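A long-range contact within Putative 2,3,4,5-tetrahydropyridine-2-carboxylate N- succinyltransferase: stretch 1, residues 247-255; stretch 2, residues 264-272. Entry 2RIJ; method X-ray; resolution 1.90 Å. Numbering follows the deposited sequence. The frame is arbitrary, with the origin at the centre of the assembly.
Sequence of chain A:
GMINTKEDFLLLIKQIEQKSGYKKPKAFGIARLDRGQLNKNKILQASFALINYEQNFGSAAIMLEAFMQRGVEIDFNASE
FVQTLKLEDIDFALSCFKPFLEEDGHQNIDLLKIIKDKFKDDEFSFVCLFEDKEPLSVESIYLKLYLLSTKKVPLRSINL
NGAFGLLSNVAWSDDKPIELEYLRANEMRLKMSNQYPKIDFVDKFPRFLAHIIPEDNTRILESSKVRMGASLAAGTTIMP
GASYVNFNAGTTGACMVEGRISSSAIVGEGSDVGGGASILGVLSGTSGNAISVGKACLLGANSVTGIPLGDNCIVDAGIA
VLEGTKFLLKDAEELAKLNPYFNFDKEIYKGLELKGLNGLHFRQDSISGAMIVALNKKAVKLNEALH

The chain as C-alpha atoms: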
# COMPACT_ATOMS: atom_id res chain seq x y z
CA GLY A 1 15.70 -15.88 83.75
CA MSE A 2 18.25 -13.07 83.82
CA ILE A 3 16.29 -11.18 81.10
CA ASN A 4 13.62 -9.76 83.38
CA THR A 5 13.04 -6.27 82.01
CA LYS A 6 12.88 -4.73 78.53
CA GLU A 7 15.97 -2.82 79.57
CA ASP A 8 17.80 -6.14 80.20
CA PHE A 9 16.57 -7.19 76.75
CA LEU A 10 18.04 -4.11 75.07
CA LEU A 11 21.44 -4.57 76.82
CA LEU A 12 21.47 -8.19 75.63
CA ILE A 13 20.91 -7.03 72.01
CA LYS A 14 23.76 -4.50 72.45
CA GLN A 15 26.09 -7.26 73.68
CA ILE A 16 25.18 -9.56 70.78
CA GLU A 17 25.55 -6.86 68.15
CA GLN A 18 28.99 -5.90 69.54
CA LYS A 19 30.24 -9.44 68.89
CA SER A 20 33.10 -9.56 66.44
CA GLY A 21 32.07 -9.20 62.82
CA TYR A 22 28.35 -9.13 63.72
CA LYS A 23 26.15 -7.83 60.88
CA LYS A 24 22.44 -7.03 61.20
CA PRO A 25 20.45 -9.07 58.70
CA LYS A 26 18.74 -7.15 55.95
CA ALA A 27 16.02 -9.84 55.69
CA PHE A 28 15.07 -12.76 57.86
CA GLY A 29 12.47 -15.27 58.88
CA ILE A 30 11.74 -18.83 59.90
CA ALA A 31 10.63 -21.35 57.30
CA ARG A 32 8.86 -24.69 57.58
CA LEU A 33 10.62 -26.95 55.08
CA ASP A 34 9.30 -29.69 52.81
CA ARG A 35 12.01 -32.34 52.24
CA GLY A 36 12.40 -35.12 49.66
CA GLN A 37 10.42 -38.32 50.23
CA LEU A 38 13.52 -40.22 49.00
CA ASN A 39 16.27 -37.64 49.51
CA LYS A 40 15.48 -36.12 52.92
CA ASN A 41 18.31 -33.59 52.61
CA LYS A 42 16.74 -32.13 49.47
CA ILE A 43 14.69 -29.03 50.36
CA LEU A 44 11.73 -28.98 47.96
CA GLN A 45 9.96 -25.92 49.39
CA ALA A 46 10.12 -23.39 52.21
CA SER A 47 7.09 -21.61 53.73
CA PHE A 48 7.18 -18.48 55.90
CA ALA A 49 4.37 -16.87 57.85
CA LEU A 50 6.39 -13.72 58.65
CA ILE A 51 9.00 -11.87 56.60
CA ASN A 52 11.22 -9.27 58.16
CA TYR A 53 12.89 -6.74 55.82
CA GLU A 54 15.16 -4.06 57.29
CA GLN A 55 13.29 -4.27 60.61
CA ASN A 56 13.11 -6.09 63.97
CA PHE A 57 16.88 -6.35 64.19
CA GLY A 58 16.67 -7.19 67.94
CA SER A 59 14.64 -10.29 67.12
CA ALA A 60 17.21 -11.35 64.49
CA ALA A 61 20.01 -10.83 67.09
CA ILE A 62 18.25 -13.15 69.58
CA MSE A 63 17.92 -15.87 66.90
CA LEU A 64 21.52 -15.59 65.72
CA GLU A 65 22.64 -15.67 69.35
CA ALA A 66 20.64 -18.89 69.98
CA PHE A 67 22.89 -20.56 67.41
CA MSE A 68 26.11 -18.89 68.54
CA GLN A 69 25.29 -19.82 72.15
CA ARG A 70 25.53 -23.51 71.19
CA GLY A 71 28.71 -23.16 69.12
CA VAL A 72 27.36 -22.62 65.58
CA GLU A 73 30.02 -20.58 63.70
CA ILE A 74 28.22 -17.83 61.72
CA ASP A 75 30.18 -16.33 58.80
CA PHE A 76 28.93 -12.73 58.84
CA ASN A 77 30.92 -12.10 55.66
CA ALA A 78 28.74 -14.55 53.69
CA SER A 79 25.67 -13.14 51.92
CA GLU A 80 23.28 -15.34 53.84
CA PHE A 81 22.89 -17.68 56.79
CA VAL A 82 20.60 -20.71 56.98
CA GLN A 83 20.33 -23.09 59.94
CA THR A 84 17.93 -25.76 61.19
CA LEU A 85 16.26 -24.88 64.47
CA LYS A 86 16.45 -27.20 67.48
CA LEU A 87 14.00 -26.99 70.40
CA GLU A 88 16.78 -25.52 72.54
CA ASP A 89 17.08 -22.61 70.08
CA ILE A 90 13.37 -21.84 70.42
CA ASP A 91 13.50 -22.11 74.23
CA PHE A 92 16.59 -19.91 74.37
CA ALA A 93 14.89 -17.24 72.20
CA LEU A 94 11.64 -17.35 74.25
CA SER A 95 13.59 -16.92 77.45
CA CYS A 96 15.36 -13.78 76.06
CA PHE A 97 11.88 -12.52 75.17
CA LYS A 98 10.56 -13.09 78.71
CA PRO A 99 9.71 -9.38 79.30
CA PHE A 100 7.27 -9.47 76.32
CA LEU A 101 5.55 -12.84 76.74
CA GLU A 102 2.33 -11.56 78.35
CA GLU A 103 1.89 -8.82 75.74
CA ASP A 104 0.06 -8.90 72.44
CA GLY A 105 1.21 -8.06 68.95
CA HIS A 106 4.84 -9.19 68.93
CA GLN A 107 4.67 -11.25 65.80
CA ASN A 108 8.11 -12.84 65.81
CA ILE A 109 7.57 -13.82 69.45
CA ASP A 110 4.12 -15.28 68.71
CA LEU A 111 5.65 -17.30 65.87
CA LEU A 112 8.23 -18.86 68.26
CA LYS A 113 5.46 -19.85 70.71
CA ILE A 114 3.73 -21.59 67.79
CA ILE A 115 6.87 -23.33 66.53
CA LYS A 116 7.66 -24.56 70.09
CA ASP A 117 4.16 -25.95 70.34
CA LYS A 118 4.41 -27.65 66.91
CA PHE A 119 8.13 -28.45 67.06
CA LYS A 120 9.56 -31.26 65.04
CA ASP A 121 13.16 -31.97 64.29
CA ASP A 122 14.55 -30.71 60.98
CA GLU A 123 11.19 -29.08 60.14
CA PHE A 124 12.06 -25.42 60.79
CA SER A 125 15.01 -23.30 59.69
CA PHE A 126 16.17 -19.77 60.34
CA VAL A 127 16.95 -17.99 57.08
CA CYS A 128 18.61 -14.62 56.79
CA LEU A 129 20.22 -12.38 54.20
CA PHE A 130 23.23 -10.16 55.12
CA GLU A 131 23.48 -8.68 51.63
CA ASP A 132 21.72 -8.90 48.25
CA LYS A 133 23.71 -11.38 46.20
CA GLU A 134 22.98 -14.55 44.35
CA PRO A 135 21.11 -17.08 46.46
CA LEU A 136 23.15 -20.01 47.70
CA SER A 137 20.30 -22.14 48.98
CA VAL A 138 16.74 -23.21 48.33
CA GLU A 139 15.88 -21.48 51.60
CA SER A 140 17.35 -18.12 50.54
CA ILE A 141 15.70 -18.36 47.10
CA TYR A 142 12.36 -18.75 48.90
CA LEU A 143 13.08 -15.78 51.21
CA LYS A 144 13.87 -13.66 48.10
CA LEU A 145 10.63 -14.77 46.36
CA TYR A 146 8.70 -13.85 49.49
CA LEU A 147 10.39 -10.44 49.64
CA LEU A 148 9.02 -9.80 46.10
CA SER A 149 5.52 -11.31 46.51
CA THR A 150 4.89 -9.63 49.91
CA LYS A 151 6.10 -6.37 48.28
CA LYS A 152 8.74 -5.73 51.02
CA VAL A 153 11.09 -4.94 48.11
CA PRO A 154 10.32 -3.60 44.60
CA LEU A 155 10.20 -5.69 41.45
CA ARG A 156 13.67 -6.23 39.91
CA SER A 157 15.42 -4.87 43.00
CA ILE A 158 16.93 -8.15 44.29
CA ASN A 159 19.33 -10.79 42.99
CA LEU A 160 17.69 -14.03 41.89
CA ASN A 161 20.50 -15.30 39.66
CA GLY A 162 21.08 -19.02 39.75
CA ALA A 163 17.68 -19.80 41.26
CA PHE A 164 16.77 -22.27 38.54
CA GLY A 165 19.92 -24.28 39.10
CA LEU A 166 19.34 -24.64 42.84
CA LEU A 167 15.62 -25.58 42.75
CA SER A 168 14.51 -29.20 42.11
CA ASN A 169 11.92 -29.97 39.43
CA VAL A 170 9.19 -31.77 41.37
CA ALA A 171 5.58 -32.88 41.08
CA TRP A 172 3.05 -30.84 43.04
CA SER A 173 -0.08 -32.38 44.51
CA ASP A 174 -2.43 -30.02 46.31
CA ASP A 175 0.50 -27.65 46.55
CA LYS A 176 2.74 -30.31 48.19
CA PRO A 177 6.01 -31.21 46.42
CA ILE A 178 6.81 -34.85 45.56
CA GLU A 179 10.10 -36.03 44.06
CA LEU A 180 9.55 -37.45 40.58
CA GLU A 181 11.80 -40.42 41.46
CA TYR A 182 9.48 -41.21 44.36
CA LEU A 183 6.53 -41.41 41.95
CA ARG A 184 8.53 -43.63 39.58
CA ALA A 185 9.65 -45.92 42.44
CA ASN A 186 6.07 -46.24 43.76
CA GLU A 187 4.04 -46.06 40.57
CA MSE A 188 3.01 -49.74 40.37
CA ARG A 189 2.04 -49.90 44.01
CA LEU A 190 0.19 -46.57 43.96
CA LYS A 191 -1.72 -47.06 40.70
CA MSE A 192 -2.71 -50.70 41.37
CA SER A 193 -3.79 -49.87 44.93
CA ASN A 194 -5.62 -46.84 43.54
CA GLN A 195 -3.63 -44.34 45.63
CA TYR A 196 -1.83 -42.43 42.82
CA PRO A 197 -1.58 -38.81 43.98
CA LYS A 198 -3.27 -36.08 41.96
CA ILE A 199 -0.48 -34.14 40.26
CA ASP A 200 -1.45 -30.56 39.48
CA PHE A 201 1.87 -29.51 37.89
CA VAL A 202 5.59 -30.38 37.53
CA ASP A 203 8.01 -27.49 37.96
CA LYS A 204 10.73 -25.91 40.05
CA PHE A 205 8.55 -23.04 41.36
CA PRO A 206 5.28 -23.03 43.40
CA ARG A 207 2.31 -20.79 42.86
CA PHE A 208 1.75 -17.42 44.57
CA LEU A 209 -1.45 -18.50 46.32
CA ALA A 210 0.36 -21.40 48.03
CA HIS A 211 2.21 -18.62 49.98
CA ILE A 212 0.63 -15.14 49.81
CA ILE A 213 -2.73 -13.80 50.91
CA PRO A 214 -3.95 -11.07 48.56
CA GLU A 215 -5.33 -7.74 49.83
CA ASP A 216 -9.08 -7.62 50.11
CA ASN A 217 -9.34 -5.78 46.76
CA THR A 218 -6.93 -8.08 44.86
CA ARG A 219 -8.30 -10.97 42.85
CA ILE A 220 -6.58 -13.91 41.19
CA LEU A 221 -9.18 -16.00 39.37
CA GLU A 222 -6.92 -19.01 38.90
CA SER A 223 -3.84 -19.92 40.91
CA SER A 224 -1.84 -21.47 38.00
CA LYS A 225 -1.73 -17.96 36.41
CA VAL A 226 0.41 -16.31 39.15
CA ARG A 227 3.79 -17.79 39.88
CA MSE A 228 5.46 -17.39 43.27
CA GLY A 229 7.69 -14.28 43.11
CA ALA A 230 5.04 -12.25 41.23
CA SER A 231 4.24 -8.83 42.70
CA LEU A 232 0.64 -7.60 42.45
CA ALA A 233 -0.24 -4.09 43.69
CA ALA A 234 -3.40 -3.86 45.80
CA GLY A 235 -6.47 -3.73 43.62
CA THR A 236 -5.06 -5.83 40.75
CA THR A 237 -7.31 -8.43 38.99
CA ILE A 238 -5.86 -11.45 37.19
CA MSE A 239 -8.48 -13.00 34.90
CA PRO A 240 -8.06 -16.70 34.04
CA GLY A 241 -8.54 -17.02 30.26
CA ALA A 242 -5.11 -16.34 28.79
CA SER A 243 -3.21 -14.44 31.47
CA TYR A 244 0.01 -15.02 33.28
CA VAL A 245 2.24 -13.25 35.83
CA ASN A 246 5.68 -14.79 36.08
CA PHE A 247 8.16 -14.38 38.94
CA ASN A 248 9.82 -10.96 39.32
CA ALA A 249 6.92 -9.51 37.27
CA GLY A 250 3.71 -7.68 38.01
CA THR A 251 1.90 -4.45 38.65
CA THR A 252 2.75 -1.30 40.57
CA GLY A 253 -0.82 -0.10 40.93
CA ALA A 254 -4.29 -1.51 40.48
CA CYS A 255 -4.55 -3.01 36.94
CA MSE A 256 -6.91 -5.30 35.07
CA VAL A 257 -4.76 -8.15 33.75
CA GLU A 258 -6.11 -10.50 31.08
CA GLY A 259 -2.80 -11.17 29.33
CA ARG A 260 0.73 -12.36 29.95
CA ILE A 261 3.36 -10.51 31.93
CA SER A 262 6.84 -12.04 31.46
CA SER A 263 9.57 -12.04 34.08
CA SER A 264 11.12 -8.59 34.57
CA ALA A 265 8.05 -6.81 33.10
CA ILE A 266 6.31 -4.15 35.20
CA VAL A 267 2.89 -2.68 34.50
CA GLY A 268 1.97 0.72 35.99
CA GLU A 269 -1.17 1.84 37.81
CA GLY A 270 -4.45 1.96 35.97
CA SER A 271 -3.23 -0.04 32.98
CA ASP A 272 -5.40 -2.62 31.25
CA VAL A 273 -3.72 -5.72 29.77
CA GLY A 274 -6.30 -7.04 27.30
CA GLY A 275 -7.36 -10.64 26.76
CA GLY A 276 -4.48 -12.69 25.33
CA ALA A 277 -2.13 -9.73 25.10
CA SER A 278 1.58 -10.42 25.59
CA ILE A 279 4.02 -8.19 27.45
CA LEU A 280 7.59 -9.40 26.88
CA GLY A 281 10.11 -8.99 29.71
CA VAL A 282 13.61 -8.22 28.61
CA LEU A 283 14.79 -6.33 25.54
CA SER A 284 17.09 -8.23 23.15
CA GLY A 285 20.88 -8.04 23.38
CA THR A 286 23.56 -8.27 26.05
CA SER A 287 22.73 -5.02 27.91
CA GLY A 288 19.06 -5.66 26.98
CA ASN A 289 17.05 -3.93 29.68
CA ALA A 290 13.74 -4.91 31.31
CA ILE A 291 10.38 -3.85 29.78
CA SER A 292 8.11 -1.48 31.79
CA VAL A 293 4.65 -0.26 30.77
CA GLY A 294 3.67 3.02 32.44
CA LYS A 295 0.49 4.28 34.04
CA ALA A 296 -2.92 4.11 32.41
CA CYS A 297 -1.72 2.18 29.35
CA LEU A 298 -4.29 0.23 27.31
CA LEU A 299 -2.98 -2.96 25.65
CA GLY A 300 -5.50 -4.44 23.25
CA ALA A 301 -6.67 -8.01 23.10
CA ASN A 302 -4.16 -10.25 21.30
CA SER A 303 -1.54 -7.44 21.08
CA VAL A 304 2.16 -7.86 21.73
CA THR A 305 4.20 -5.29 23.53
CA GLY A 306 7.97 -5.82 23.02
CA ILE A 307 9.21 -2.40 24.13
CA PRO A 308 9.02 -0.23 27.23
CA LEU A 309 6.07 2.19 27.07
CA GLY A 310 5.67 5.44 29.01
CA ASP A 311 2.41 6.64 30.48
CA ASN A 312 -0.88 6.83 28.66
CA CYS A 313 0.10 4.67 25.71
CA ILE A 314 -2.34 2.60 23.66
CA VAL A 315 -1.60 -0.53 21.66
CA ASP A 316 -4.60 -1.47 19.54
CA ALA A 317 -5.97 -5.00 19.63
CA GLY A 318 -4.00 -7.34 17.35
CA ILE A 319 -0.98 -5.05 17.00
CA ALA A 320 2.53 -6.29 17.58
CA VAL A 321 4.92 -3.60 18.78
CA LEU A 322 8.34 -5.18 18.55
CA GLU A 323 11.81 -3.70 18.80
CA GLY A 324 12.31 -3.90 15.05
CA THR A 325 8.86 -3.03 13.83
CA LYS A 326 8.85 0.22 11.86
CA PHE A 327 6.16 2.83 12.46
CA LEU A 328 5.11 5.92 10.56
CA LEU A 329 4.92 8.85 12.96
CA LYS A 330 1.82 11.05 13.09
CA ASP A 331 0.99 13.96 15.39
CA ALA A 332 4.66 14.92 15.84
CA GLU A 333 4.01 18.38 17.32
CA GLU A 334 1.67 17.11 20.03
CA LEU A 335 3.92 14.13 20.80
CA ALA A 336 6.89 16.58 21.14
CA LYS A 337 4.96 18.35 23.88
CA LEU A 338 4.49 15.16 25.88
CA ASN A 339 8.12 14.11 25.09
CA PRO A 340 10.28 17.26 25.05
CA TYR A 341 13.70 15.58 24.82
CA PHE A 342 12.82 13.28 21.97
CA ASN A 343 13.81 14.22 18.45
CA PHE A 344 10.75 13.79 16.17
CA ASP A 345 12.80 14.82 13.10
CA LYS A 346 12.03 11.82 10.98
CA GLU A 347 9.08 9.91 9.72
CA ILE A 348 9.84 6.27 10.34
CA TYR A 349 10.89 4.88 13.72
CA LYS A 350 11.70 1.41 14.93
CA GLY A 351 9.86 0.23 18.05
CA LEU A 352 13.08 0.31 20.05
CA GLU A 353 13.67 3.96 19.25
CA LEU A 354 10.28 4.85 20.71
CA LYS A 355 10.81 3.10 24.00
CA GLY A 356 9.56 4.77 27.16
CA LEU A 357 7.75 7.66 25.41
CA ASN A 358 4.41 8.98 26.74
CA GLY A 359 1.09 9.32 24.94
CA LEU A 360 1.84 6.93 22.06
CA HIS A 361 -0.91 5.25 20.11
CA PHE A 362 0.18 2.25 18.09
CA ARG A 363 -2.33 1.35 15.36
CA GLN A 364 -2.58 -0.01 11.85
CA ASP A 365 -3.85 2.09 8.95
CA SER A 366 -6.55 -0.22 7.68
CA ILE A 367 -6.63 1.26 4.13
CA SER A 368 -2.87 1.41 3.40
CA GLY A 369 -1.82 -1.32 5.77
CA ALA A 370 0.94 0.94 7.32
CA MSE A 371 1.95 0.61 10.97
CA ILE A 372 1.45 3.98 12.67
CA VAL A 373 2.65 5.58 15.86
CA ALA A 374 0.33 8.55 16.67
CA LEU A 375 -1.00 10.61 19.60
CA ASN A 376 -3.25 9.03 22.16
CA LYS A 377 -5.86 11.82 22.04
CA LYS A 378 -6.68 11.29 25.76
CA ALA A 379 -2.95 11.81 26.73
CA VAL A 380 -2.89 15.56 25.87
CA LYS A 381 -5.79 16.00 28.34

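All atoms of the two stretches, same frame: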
# COMPACT_ATOMS: atom_id res chain seq x y z
N PHE A 247 7.40 -14.90 37.80
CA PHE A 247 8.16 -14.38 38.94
C PHE A 247 8.94 -13.14 38.54
O PHE A 247 9.29 -12.96 37.33
CB PHE A 247 9.08 -15.46 39.53
CG PHE A 247 10.29 -15.71 38.75
CD1 PHE A 247 10.30 -16.66 37.78
CD2 PHE A 247 11.46 -15.02 39.01
CE1 PHE A 247 11.44 -16.93 37.05
CE2 PHE A 247 12.62 -15.29 38.31
CZ PHE A 247 12.60 -16.22 37.32
N ASN A 248 9.17 -12.27 39.53
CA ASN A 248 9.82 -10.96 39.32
C ASN A 248 9.11 -10.15 38.19
O ASN A 248 9.75 -9.47 37.39
CB ASN A 248 11.30 -11.19 38.98
CG ASN A 248 12.15 -9.98 39.17
OD1 ASN A 248 11.95 -9.18 40.10
ND2 ASN A 248 13.13 -9.82 38.27
N ALA A 249 7.78 -10.24 38.18
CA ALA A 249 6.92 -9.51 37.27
C ALA A 249 5.68 -9.08 38.02
O ALA A 249 5.32 -9.68 39.03
CB ALA A 249 6.48 -10.39 36.04
N GLY A 250 5.03 -8.05 37.52
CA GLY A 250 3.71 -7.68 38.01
C GLY A 250 3.32 -6.24 37.78
O GLY A 250 3.64 -5.64 36.74
N THR A 251 2.62 -5.70 38.77
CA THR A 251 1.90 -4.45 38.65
C THR A 251 2.35 -3.55 39.79
O THR A 251 2.60 -4.02 40.90
CB THR A 251 0.36 -4.63 38.70
OG1 THR A 251 -0.06 -5.18 39.96
CG2 THR A 251 -0.11 -5.57 37.55
N THR A 252 2.43 -2.28 39.52
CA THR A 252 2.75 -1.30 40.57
C THR A 252 1.57 -0.43 40.98
O THR A 252 1.72 0.44 41.83
CB THR A 252 3.97 -0.46 40.20
OG1 THR A 252 3.71 0.26 39.00
CG2 THR A 252 5.23 -1.36 40.03
N GLY A 253 0.40 -0.70 40.44
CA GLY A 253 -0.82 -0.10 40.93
C GLY A 253 -1.93 -1.00 40.50
O GLY A 253 -1.69 -1.99 39.78
N ALA A 254 -3.14 -0.67 40.87
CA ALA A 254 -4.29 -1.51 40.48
C ALA A 254 -4.43 -1.55 38.96
O ALA A 254 -4.57 -0.50 38.34
CB ALA A 254 -5.59 -0.97 41.12
N CYS A 255 -4.41 -2.76 38.37
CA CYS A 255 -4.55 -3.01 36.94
C CYS A 255 -5.48 -4.18 36.71
O CYS A 255 -5.52 -5.12 37.51
CB CYS A 255 -3.23 -3.46 36.35
SG CYS A 255 -1.97 -2.19 36.34
N SER A 264 10.49 -9.89 34.68
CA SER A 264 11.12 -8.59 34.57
C SER A 264 10.19 -7.48 34.08
O SER A 264 10.56 -6.34 34.17
CB SER A 264 12.41 -8.59 33.75
OG SER A 264 13.36 -9.31 34.45
N ALA A 265 9.00 -7.82 33.62
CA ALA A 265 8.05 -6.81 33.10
C ALA A 265 7.25 -6.23 34.26
O ALA A 265 6.85 -6.98 35.19
CB ALA A 265 7.13 -7.40 32.03
N ILE A 266 7.05 -4.92 34.21
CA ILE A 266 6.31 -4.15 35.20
C ILE A 266 5.27 -3.32 34.50
O ILE A 266 5.56 -2.67 33.49
CB ILE A 266 7.23 -3.19 36.04
CG1 ILE A 266 8.32 -3.99 36.80
CG2 ILE A 266 6.39 -2.41 37.05
CD1 ILE A 266 9.42 -3.09 37.43
N VAL A 267 4.05 -3.38 35.04
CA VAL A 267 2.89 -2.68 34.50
C VAL A 267 2.41 -1.65 35.54
O VAL A 267 2.16 -1.99 36.68
CB VAL A 267 1.78 -3.67 34.10
CG1 VAL A 267 0.54 -2.96 33.56
CG2 VAL A 267 2.33 -4.72 33.09
N GLY A 268 2.26 -0.40 35.10
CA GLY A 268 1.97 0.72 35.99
C GLY A 268 0.49 0.86 36.27
O GLY A 268 -0.36 0.32 35.57
N GLU A 269 0.20 1.62 37.32
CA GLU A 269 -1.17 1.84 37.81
C GLU A 269 -2.18 2.25 36.77
O GLU A 269 -1.93 3.18 35.96
CB GLU A 269 -1.10 2.95 38.88
CG GLU A 269 -2.41 3.27 39.51
CD GLU A 269 -2.16 4.25 40.69
OE1 GLU A 269 -1.83 5.43 40.41
OE2 GLU A 269 -2.19 3.79 41.86
N GLY A 270 -3.35 1.62 36.82
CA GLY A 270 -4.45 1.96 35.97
C GLY A 270 -4.37 1.38 34.57
O GLY A 270 -5.19 1.69 33.74
N SER A 271 -3.37 0.53 34.30
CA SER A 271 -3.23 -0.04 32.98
C SER A 271 -4.19 -1.19 32.81
O SER A 271 -4.67 -1.79 33.79
CB SER A 271 -1.80 -0.45 32.70
OG SER A 271 -0.97 0.68 32.58
N ASP A 272 -4.48 -1.54 31.57
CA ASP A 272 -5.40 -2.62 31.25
C ASP A 272 -4.72 -3.51 30.20
O ASP A 272 -4.42 -3.05 29.10
CB ASP A 272 -6.67 -2.01 30.71
CG ASP A 272 -7.78 -3.00 30.55
OD1 ASP A 272 -7.62 -4.00 29.81
OD2 ASP A 272 -8.86 -2.74 31.13
O HOH W 1 2.36 2.64 38.83
O HOH W 2 0.29 2.61 43.14
O HOH W 3 -3.50 1.55 42.58

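Stretches 247-255 and 264-272 run side by side in the same direction, pairing as short parallel strands at residues 250-251 and 266-267, with loop or turn on both flanks. The bridges place Gly250 beside Ile266 and Thr251 beside Val267, with CA atoms 5.2 and 4.6 Å apart, respectively. Together the two stretches bury 567 Å² of surface, and all five direct hydrogen bonds between them are made by backbone atoms.

The ladder begins where Ser264 N donates to Asn248 O at 2.8 Å. Gly250 then engages the other stretch through both its polar groups: its N donates to Ala265 O (3.1 Å), while its O accepts from Val267 N (2.9 Å). Thr252 N completes the regular part of the pairing by donating to Val267 O, also at 2.9 Å. The alternation between the two stretches is that expected of parallel strands. The same carbonyls receive CA-H...O contacts: Ala249 CA lies 3.3 Å from Ala265 O, Ile266 CA 3.4 Å from Gly250 O, and Thr251 CA 3.2 Å from Val267 O.

Beyond Thr252 the regular pairing gives way to a type II turn from Gly268 to Ser271, in which Ser271 N donates to Gly268 O at 3.3 Å. The CA atoms of the two stretches come nearest here, with Gly253 CA 3.7 Å from Glu269 CA. Gly253 suits this approach, since a CB in ideal position would lie 2.2 Å from Glu269 CB, a clash. Gly253 N is left without a partner in the model. One residue later the direct backbone link is restored, as Gly270 N donates to Ala254 O at 2.9 Å. Gly270 has a positive phi of 81°, a conformation that favours glycine. At Gly250 the constraint is local: at its backbone angles, a CB would be jammed against the carbonyl oxygen of Ala249.

The side chains of Thr251 and Val267 share one face of the sheet. Cys255 reaches this region with chi1 in the m well, bringing its SG to 3.8 Å from Val267 CG1 in an apolar contact. The same sulfur lies 3.1 Å from Gly268 O and 4.0 Å from Ser271 CB, so it packs against both the strand and the turn that follows it. Ile266 projects from the opposite face, where its CG2 meets the methyl CG2 of Thr252 at 3.4 Å.

Water links the stretches around the turn. One molecule accepts from Glu269 N at 2.8 Å and is hydrogen-bonded to Thr252 OG1 at 2.7 Å, joining a backbone amide to a side chain across the contact. The carboxylate of Glu269 extends this network through OE2, which accepts from two further waters at 3.0 and 2.7 Å. The first also donates to Thr252 O (2.9 Å), while the second accepts from Ala254 N (2.8 Å). Glu269 is thus tied by water to residues before and after Gly253, next to the point where the CA atoms of the two stretches come nearest.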